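Local atomic coordinates of inositol 2-dehydrogenase (PDB entry 4HKT), a protein that catalyses the NAD-dependent oxidation of myo-inositol to 2-keto-myo-inositol (scyllo-inosose), the first step in breaking inositol down to acetyl-CoA. Residues I69-P72 against D78-E81; A105-V110 against A115-G120; I168-T173 against A310-A315. One frame throughout, in Å; residues are numbered along the deposited sequence.

Interaction 1 of 3, residues I69-P72 against D78-E81; sequences ICTP and DLIE. With EDO (1,2-ethanediol), chain U.
I69 and L79 pack with their side chains aslant, each offering two carbons to the other. The delta methyl of I69 reaches the root of L79 (CD1 to CB of L79, 3.9 Å), while I69 CG2 meets L79 CD1 at 4.0 Å. With chi1 at -55°, I69 turns CG2 anti to its backbone N and sends CG1 out beside that N; the nearly extended chi2 then carries CD1 on to the helix. The same methyl also lies alongside I80, 4.1 Å from I80 CG1, and so sits at the junction of two consecutive helical residues. T71 approaches L79 differently, tip to tip: its OG1 stands 3.4 Å from L79 CD1. This is packing of a hydroxyl against a methyl, and the polar partner of OG1 is T75 OG1, in the turn leading to helix 76-85. Farther along the helix, E81 OE1 accepts a hydrogen bond from O2 of a 1,2-ethanediol (2.8 Å), probably from the crystallisation liquor, and also pairs with R102. The contact joins the end of strand 66-69 of the Rossmann domain to the helix that follows it, with I90 and C92 of strand 89-93 also against I69. No hydrogen bond crosses between 69-72 and 78-81, so their grip is apolar, and the threonine hydroxyl is satisfied by T75 within the connecting turn.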
loop_
_atom_site.group_PDB
_atom_site.type_symbol
_atom_site.label_atom_id
_atom_site.label_comp_id
_atom_site.label_asym_id
_atom_site.label_seq_id
_atom_site.Cartn_x
_atom_site.Cartn_y
_atom_site.Cartn_z
ATOM N N ILE B 69 -36.249 -12.342 -7.354
ATOM C CA ILE B 69 -36.187 -13.401 -8.362
ATOM C C ILE B 69 -34.717 -13.785 -8.595
ATOM O O ILE B 69 -33.912 -12.992 -9.152
ATOM C CB ILE B 69 -36.850 -12.987 -9.684
ATOM C CG1 ILE B 69 -38.291 -12.534 -9.463
ATOM C CG2 ILE B 69 -36.747 -14.120 -10.698
ATOM C CD1 ILE B 69 -38.913 -11.806 -10.646
ATOM N N CYS B 70 -34.400 -15.000 -8.139
ATOM C CA CYS B 70 -33.086 -15.614 -8.217
ATOM C C CYS B 70 -33.178 -16.970 -8.931
ATOM O O CYS B 70 -32.344 -17.816 -8.722
ATOM C CB CYS B 70 -32.533 -15.838 -6.800
ATOM S SG CYS B 70 -32.394 -14.283 -5.895
ATOM N N THR B 71 -34.201 -17.166 -9.745
ATOM C CA THR B 71 -34.366 -18.406 -10.495
ATOM C C THR B 71 -33.473 -18.378 -11.737
ATOM O O THR B 71 -32.814 -17.384 -12.013
ATOM C CB THR B 71 -35.842 -18.577 -10.905
ATOM O OG1 THR B 71 -36.309 -17.342 -11.447
ATOM C CG2 THR B 71 -36.706 -18.970 -9.707
ATOM N N PRO B 72 -33.462 -19.460 -12.514
ATOM C CA PRO B 72 -32.657 -19.423 -13.727
ATOM C C PRO B 72 -33.039 -18.287 -14.674
ATOM O O PRO B 72 -34.195 -17.867 -14.706
ATOM C CB PRO B 72 -32.983 -20.756 -14.387
ATOM C CG PRO B 72 -33.276 -21.659 -13.237
ATOM C CD PRO B 72 -34.054 -20.792 -12.294
ATOM N N ASP B 78 -40.608 -13.532 -17.758
ATOM C CA ASP B 78 -41.970 -13.992 -17.514
ATOM C C ASP B 78 -42.340 -13.752 -16.049
ATOM O O ASP B 78 -43.441 -13.332 -15.741
ATOM C CB ASP B 78 -42.073 -15.491 -17.831
ATOM C CG ASP B 78 -42.126 -15.781 -19.316
ATOM O OD1 ASP B 78 -42.290 -14.848 -20.117
ATOM O OD2 ASP B 78 -41.993 -16.964 -19.699
ATOM N N LEU B 79 -41.415 -14.024 -15.155
ATOM C CA LEU B 79 -41.686 -13.829 -13.738
ATOM C C LEU B 79 -41.850 -12.360 -13.392
ATOM O O LEU B 79 -42.756 -12.001 -12.618
ATOM C CB LEU B 79 -40.625 -14.483 -12.883
ATOM C CG LEU B 79 -40.768 -15.993 -12.785
ATOM C CD1 LEU B 79 -39.549 -16.555 -12.093
ATOM C CD2 LEU B 79 -42.047 -16.413 -12.049
ATOM N N ILE B 80 -41.041 -11.490 -14.004
ATOM C CA ILE B 80 -41.210 -10.048 -13.821
ATOM C C ILE B 80 -42.609 -9.634 -14.284
ATOM O O ILE B 80 -43.324 -8.933 -13.569
ATOM C CB ILE B 80 -40.133 -9.216 -14.576
ATOM C CG1 ILE B 80 -38.752 -9.463 -13.983
ATOM C CG2 ILE B 80 -40.487 -7.745 -14.516
ATOM C CD1 ILE B 80 -37.597 -9.067 -14.905
ATOM N N GLU B 81 -43.025 -10.057 -15.468
ATOM C CA GLU B 81 -44.356 -9.671 -15.968
ATOM C C GLU B 81 -45.496 -10.169 -15.048
ATOM O O GLU B 81 -46.447 -9.429 -14.763
ATOM C CB GLU B 81 -44.569 -10.196 -17.395
ATOM C CG GLU B 81 -43.734 -9.486 -18.430
ATOM C CD GLU B 81 -43.836 -10.081 -19.826
ATOM O OE1 GLU B 81 -44.219 -11.268 -19.953
ATOM O OE2 GLU B 81 -43.476 -9.370 -20.798
HETATM C C1 EDO U . -46.136 -14.941 -18.064
HETATM O O1 EDO U . -47.469 -15.049 -17.542
HETATM C C2 EDO U . -45.749 -13.490 -18.287
HETATM O O2 EDO U . -46.483 -12.844 -19.342
#

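Interaction 2 of 3, residues A105-V110 against A115-G120; sequences ACLKVV and AKLMVG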
loop_
_atom_site.group_PDB
_atom_site.type_symbol
_atom_site.label_atom_id
_atom_site.label_comp_id
_atom_site.label_asym_id
_atom_site.label_seq_id
_atom_site.Cartn_x
_atom_site.Cartn_y
_atom_site.Cartn_z
ATOM N N ALA B 105 -40.268 -5.840 -24.282
ATOM C CA ALA B 105 -41.640 -6.257 -24.056
ATOM C C ALA B 105 -41.945 -6.314 -22.564
ATOM O O ALA B 105 -43.000 -5.896 -22.129
ATOM C CB ALA B 105 -41.887 -7.632 -24.688
ATOM N N CYS B 106 -41.013 -6.847 -21.794
ATOM C CA CYS B 106 -41.136 -6.937 -20.356
ATOM C C CYS B 106 -41.263 -5.545 -19.671
ATOM O O CYS B 106 -42.179 -5.301 -18.900
ATOM C CB CYS B 106 -39.934 -7.720 -19.849
ATOM S SG CYS B 106 -39.798 -7.892 -18.085
ATOM N N LEU B 107 -40.354 -4.637 -20.010
ATOM C CA LEU B 107 -40.386 -3.268 -19.499
ATOM C C LEU B 107 -41.678 -2.518 -19.858
ATOM O O LEU B 107 -42.140 -1.708 -19.086
ATOM C CB LEU B 107 -39.162 -2.489 -19.999
ATOM C CG LEU B 107 -37.793 -3.081 -19.584
ATOM C CD1 LEU B 107 -36.647 -2.194 -20.040
ATOM C CD2 LEU B 107 -37.706 -3.365 -18.082
ATOM N N LYS B 108 -42.276 -2.816 -21.003
ATOM C CA LYS B 108 -43.563 -2.229 -21.355
ATOM C C LYS B 108 -44.636 -2.729 -20.346
ATOM O O LYS B 108 -45.408 -1.940 -19.844
ATOM C CB LYS B 108 -43.922 -2.544 -22.811
ATOM C CG LYS B 108 -45.044 -1.672 -23.390
ATOM C CD LYS B 108 -45.623 -2.252 -24.681
ATOM C CE LYS B 108 -46.742 -1.381 -25.275
ATOM N NZ LYS B 108 -47.670 -0.825 -24.239
ATOM N N VAL B 109 -44.630 -4.006 -19.982
ATOM C CA VAL B 109 -45.577 -4.493 -19.002
ATOM C C VAL B 109 -45.313 -3.809 -17.656
ATOM O O VAL B 109 -46.266 -3.396 -16.964
ATOM C CB VAL B 109 -45.520 -6.020 -18.849
ATOM C CG1 VAL B 109 -46.411 -6.475 -17.703
ATOM C CG2 VAL B 109 -45.878 -6.719 -20.169
ATOM N N VAL B 110 -44.045 -3.685 -17.281
ATOM C CA VAL B 110 -43.676 -3.033 -16.020
ATOM C C VAL B 110 -44.141 -1.567 -15.996
ATOM O O VAL B 110 -44.655 -1.102 -14.974
ATOM C CB VAL B 110 -42.144 -3.125 -15.784
ATOM C CG1 VAL B 110 -41.668 -2.100 -14.744
ATOM C CG2 VAL B 110 -41.755 -4.553 -15.375
ATOM N N ALA B 115 -45.358 -0.971 -12.035
ATOM C CA ALA B 115 -44.590 -1.832 -11.174
ATOM C C ALA B 115 -43.228 -1.217 -10.847
ATOM O O ALA B 115 -42.664 -0.449 -11.616
ATOM C CB ALA B 115 -44.426 -3.213 -11.816
ATOM N N LYS B 116 -42.725 -1.586 -9.695
ATOM C CA LYS B 116 -41.403 -1.238 -9.233
ATOM C C LYS B 116 -40.494 -2.420 -9.539
ATOM O O LYS B 116 -40.787 -3.538 -9.142
ATOM C CB LYS B 116 -41.428 -1.005 -7.720
ATOM C CG LYS B 116 -42.287 0.180 -7.280
ATOM C CD LYS B 116 -42.177 0.355 -5.763
ATOM C CE LYS B 116 -43.008 1.528 -5.262
ATOM N NZ LYS B 116 -44.466 1.315 -5.545
ATOM N N LEU B 117 -39.431 -2.162 -10.297
ATOM C CA LEU B 117 -38.450 -3.182 -10.669
ATOM C C LEU B 117 -37.045 -2.611 -10.492
ATOM O O LEU B 117 -36.697 -1.595 -11.092
ATOM C CB LEU B 117 -38.653 -3.603 -12.153
ATOM C CG LEU B 117 -37.530 -4.408 -12.830
ATOM C CD1 LEU B 117 -37.493 -5.773 -12.200
ATOM C CD2 LEU B 117 -37.693 -4.560 -14.344
HETATM N N MSE B 118 -36.254 -3.294 -9.699
HETATM C CA MSE B 118 -34.844 -3.040 -9.600
HETATM C C MSE B 118 -34.177 -4.272 -10.121
HETATM O O MSE B 118 -34.606 -5.398 -9.820
HETATM C CB MSE B 118 -34.464 -2.872 -8.129
HETATM C CG MSE B 118 -32.979 -2.622 -7.978
HETATM SE SE MSE B 118 -32.526 -2.298 -6.078
HETATM C CE MSE B 118 -33.274 -0.515 -5.908
ATOM N N VAL B 119 -33.093 -4.085 -10.883
ATOM C CA VAL B 119 -32.349 -5.214 -11.397
ATOM C C VAL B 119 -31.100 -5.366 -10.566
ATOM O O VAL B 119 -30.617 -4.415 -9.987
ATOM C CB VAL B 119 -32.018 -5.069 -12.926
ATOM C CG1 VAL B 119 -33.285 -4.886 -13.740
ATOM C CG2 VAL B 119 -31.073 -3.920 -13.199
ATOM N N GLY B 120 -30.543 -6.547 -10.538
ATOM C CA GLY B 120 -29.440 -6.828 -9.655
ATOM C C GLY B 120 -28.056 -6.429 -10.171
ATOM O O GLY B 120 -27.256 -7.288 -10.534
HETATM O O HOH W 1 -43.164 1.201 -13.419
#
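Chi1 of 166° sets CG of L117 anti to its backbone N, and chi2 of 69° leaves CD2 extended from CA, toward helix 100-112, where it meets L107 and V110. CD2 of L107 touches CD2 of L117 at 3.9 Å, and V110 CG2 lies 4.2 Å from that same L117 methyl; both helical side chains run across the leucine at about a right angle. The other branch of V110, CG1, lies against A115, 3.7 Å from its O and 4.2 Å from its CB. Beside this methyl packing the main chain closes the turn: A115 N donates a hydrogen bond to V110 O (3.0 Å). A water bridges V110 O and A115 O, though its leg to A115 O is doubtfully short. A glycerol, probably from the crystallisation liquor, binds A115 O and L117 N. The segments belong to the beta-alpha-beta unit in which helix 100-112 crosses over from strand 89-93 to strand 117-120, the edge of the parallel sheet within this chain. The chemistry is thus divided: methyl groups join the helix to the strand and to the turn before it, while V110 O accepts hydrogen bonds from A115 N and from the water.

Interaction 3 of 3, residues I168-T173 against A310-A315; sequences IFRDMT and AALALA. With EDO (1,2-ethanediol), chain X.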
loop_
_atom_site.group_PDB
_atom_site.type_symbol
_atom_site.label_atom_id
_atom_site.label_comp_id
_atom_site.label_asym_id
_atom_site.label_seq_id
_atom_site.Cartn_x
_atom_site.Cartn_y
_atom_site.Cartn_z
ATOM N N ILE B 168 -19.800 -14.715 -22.564
ATOM C CA ILE B 168 -19.092 -13.967 -21.545
ATOM C C ILE B 168 -19.542 -12.501 -21.484
ATOM O O ILE B 168 -19.669 -11.924 -20.381
ATOM C CB ILE B 168 -17.561 -14.068 -21.738
ATOM C CG1 ILE B 168 -16.825 -13.420 -20.578
ATOM C CG2 ILE B 168 -17.120 -13.371 -23.037
ATOM C CD1 ILE B 168 -15.362 -13.776 -20.571
ATOM N N PHE B 169 -19.864 -11.907 -22.630
ATOM C CA PHE B 169 -20.257 -10.480 -22.627
ATOM C C PHE B 169 -21.587 -10.271 -21.940
ATOM O O PHE B 169 -21.751 -9.323 -21.183
ATOM C CB PHE B 169 -20.293 -9.936 -24.032
ATOM C CG PHE B 169 -18.920 -9.851 -24.678
ATOM C CD1 PHE B 169 -17.941 -9.018 -24.138
ATOM C CD2 PHE B 169 -18.624 -10.572 -25.825
ATOM C CE1 PHE B 169 -16.698 -8.915 -24.725
ATOM C CE2 PHE B 169 -17.371 -10.482 -26.413
ATOM C CZ PHE B 169 -16.405 -9.643 -25.864
ATOM N N ARG B 170 -22.533 -11.174 -22.202
ATOM C CA ARG B 170 -23.858 -11.115 -21.581
ATOM C C ARG B 170 -23.859 -11.579 -20.135
ATOM O O ARG B 170 -24.668 -11.117 -19.341
ATOM C CB ARG B 170 -24.883 -11.886 -22.414
ATOM C CG ARG B 170 -24.982 -11.370 -23.837
ATOM C CD ARG B 170 -26.208 -11.892 -24.585
ATOM N NE ARG B 170 -26.276 -11.437 -25.979
ATOM C CZ ARG B 170 -25.695 -12.020 -27.018
ATOM N NH1 ARG B 170 -24.965 -13.106 -26.857
ATOM N NH2 ARG B 170 -25.843 -11.491 -28.247
ATOM N N ASP B 171 -22.943 -12.472 -19.784
ATOM C CA ASP B 171 -22.977 -13.123 -18.478
ATOM C C ASP B 171 -22.057 -12.476 -17.462
ATOM O O ASP B 171 -22.417 -12.402 -16.271
ATOM C CB ASP B 171 -22.644 -14.607 -18.566
ATOM C CG ASP B 171 -22.712 -15.307 -17.204
ATOM O OD1 ASP B 171 -23.836 -15.468 -16.708
ATOM O OD2 ASP B 171 -21.666 -15.702 -16.632
HETATM N N MSE B 172 -20.869 -12.043 -17.897
HETATM C CA MSE B 172 -19.865 -11.499 -16.979
HETATM C C MSE B 172 -19.690 -10.014 -17.213
HETATM O O MSE B 172 -19.871 -9.197 -16.309
HETATM C CB MSE B 172 -18.547 -12.209 -17.238
HETATM C CG MSE B 172 -17.439 -11.694 -16.332
HETATM SE SE MSE B 172 -15.751 -12.642 -16.669
HETATM C CE MSE B 172 -14.801 -11.553 -15.357
ATOM N N THR B 173 -19.374 -9.653 -18.441
ATOM C CA THR B 173 -19.023 -8.261 -18.741
ATOM C C THR B 173 -20.186 -7.306 -18.557
ATOM O O THR B 173 -20.017 -6.105 -18.374
ATOM C CB THR B 173 -18.513 -8.154 -20.171
ATOM O OG1 THR B 173 -17.705 -9.284 -20.449
ATOM C CG2 THR B 173 -17.659 -6.886 -20.312
ATOM N N ALA B 310 -29.859 -1.353 -21.048
ATOM C CA ALA B 310 -28.676 -0.655 -21.543
ATOM C C ALA B 310 -27.398 -1.508 -21.497
ATOM O O ALA B 310 -26.602 -1.507 -22.455
ATOM C CB ALA B 310 -28.481 0.641 -20.747
ATOM N N ALA B 311 -27.200 -2.248 -20.413
ATOM C CA ALA B 311 -26.035 -3.106 -20.278
ATOM C C ALA B 311 -26.052 -4.263 -21.278
ATOM O O ALA B 311 -25.040 -4.614 -21.839
ATOM C CB ALA B 311 -25.916 -3.589 -18.847
ATOM N N LEU B 312 -27.223 -4.821 -21.532
ATOM C CA LEU B 312 -27.379 -5.890 -22.506
ATOM C C LEU B 312 -27.127 -5.388 -23.916
ATOM O O LEU B 312 -26.465 -6.071 -24.661
ATOM C CB LEU B 312 -28.776 -6.491 -22.406
ATOM C CG LEU B 312 -29.069 -7.624 -23.369
ATOM C CD1 LEU B 312 -28.205 -8.821 -23.050
ATOM C CD2 LEU B 312 -30.546 -7.990 -23.318
ATOM N N ALA B 313 -27.578 -4.177 -24.232
ATOM C CA ALA B 313 -27.354 -3.605 -25.559
ATOM C C ALA B 313 -25.851 -3.399 -25.776
ATOM O O ALA B 313 -25.347 -3.640 -26.859
ATOM C CB ALA B 313 -28.143 -2.316 -25.755
ATOM N N LEU B 314 -25.129 -3.015 -24.716
ATOM C CA LEU B 314 -23.673 -2.924 -24.822
ATOM C C LEU B 314 -23.070 -4.301 -25.039
ATOM O O LEU B 314 -22.168 -4.438 -25.863
ATOM C CB LEU B 314 -23.041 -2.255 -23.611
ATOM C CG LEU B 314 -23.504 -0.798 -23.430
ATOM C CD1 LEU B 314 -23.197 -0.265 -22.056
ATOM C CD2 LEU B 314 -22.919 0.138 -24.448
ATOM N N ALA B 315 -23.549 -5.318 -24.298
ATOM C CA ALA B 315 -23.037 -6.666 -24.517
ATOM C C ALA B 315 -23.297 -7.127 -25.959
ATOM O O ALA B 315 -22.397 -7.703 -26.595
ATOM C CB ALA B 315 -23.602 -7.670 -23.491
HETATM C C1 EDO X . -20.520 -15.648 -13.578
HETATM O O1 EDO X . -21.486 -16.428 -14.283
HETATM C C2 EDO X . -20.476 -14.196 -14.066
HETATM O O2 EDO X . -19.202 -13.631 -13.751
#
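The CB of A315 rests on the peptide between F169 and R170, 3.4 Å from F169 O and 3.9 Å from R170 N, with F169 CB 4.0 Å away. The phenyl ring packs instead on V212 and V214 of strand 211-218 and on A318 and V322 of helix 305-324. The start of helix 168-184, in the family's C-terminal domain range, thus meets helix 305-324 near the end of the chain; the axes of 168-173 and 310-315 approach to 8.9 Å, their directions 137° apart. R170 lies across the second helix, its chain extended from CG to NE (chi2 -167°, chi3 -178°), with CG 4.0 Å from A315 CB and CD 4.0 Å from L312 CD1. That leucine methyl stands at the edge of the guanidinium, near its plane, while NE forms a salt bridge with D316 and NH1 hydrogen-bonds to G166 O. Helix 168-184 begins with a wider pi-type turn, in which I168 O accepts from both M172 N and T173 N. D171 pairs with R230, and its O accepts from K94 NZ of the Rossmann domain. The aliphatic part of R170 therefore serves the apolar interface, and its charge is answered by D316, one residue beyond A315.

How the interactions relate
Interactions 1 and 2 belong to one layer of the Rossmann domain: I80 of helix 76-85 packs against C106 and V110 of helix 100-112, and E81 OE2 touches C106 and V109, so the two contacts meet directly. Interaction 1 is buried and joins a central strand to the helix after it; interaction 2 is partly buried, at the outermost strand 117-120, where a water joins the contact and a backbone hydrogen bond supplements the methyls. Interaction 3 stands apart, its centre about 18 Å from the centre of each of the others, and pairs two helices distant in sequence. Also buried, it differs by setting an alanine against backbone and using an arginine stem.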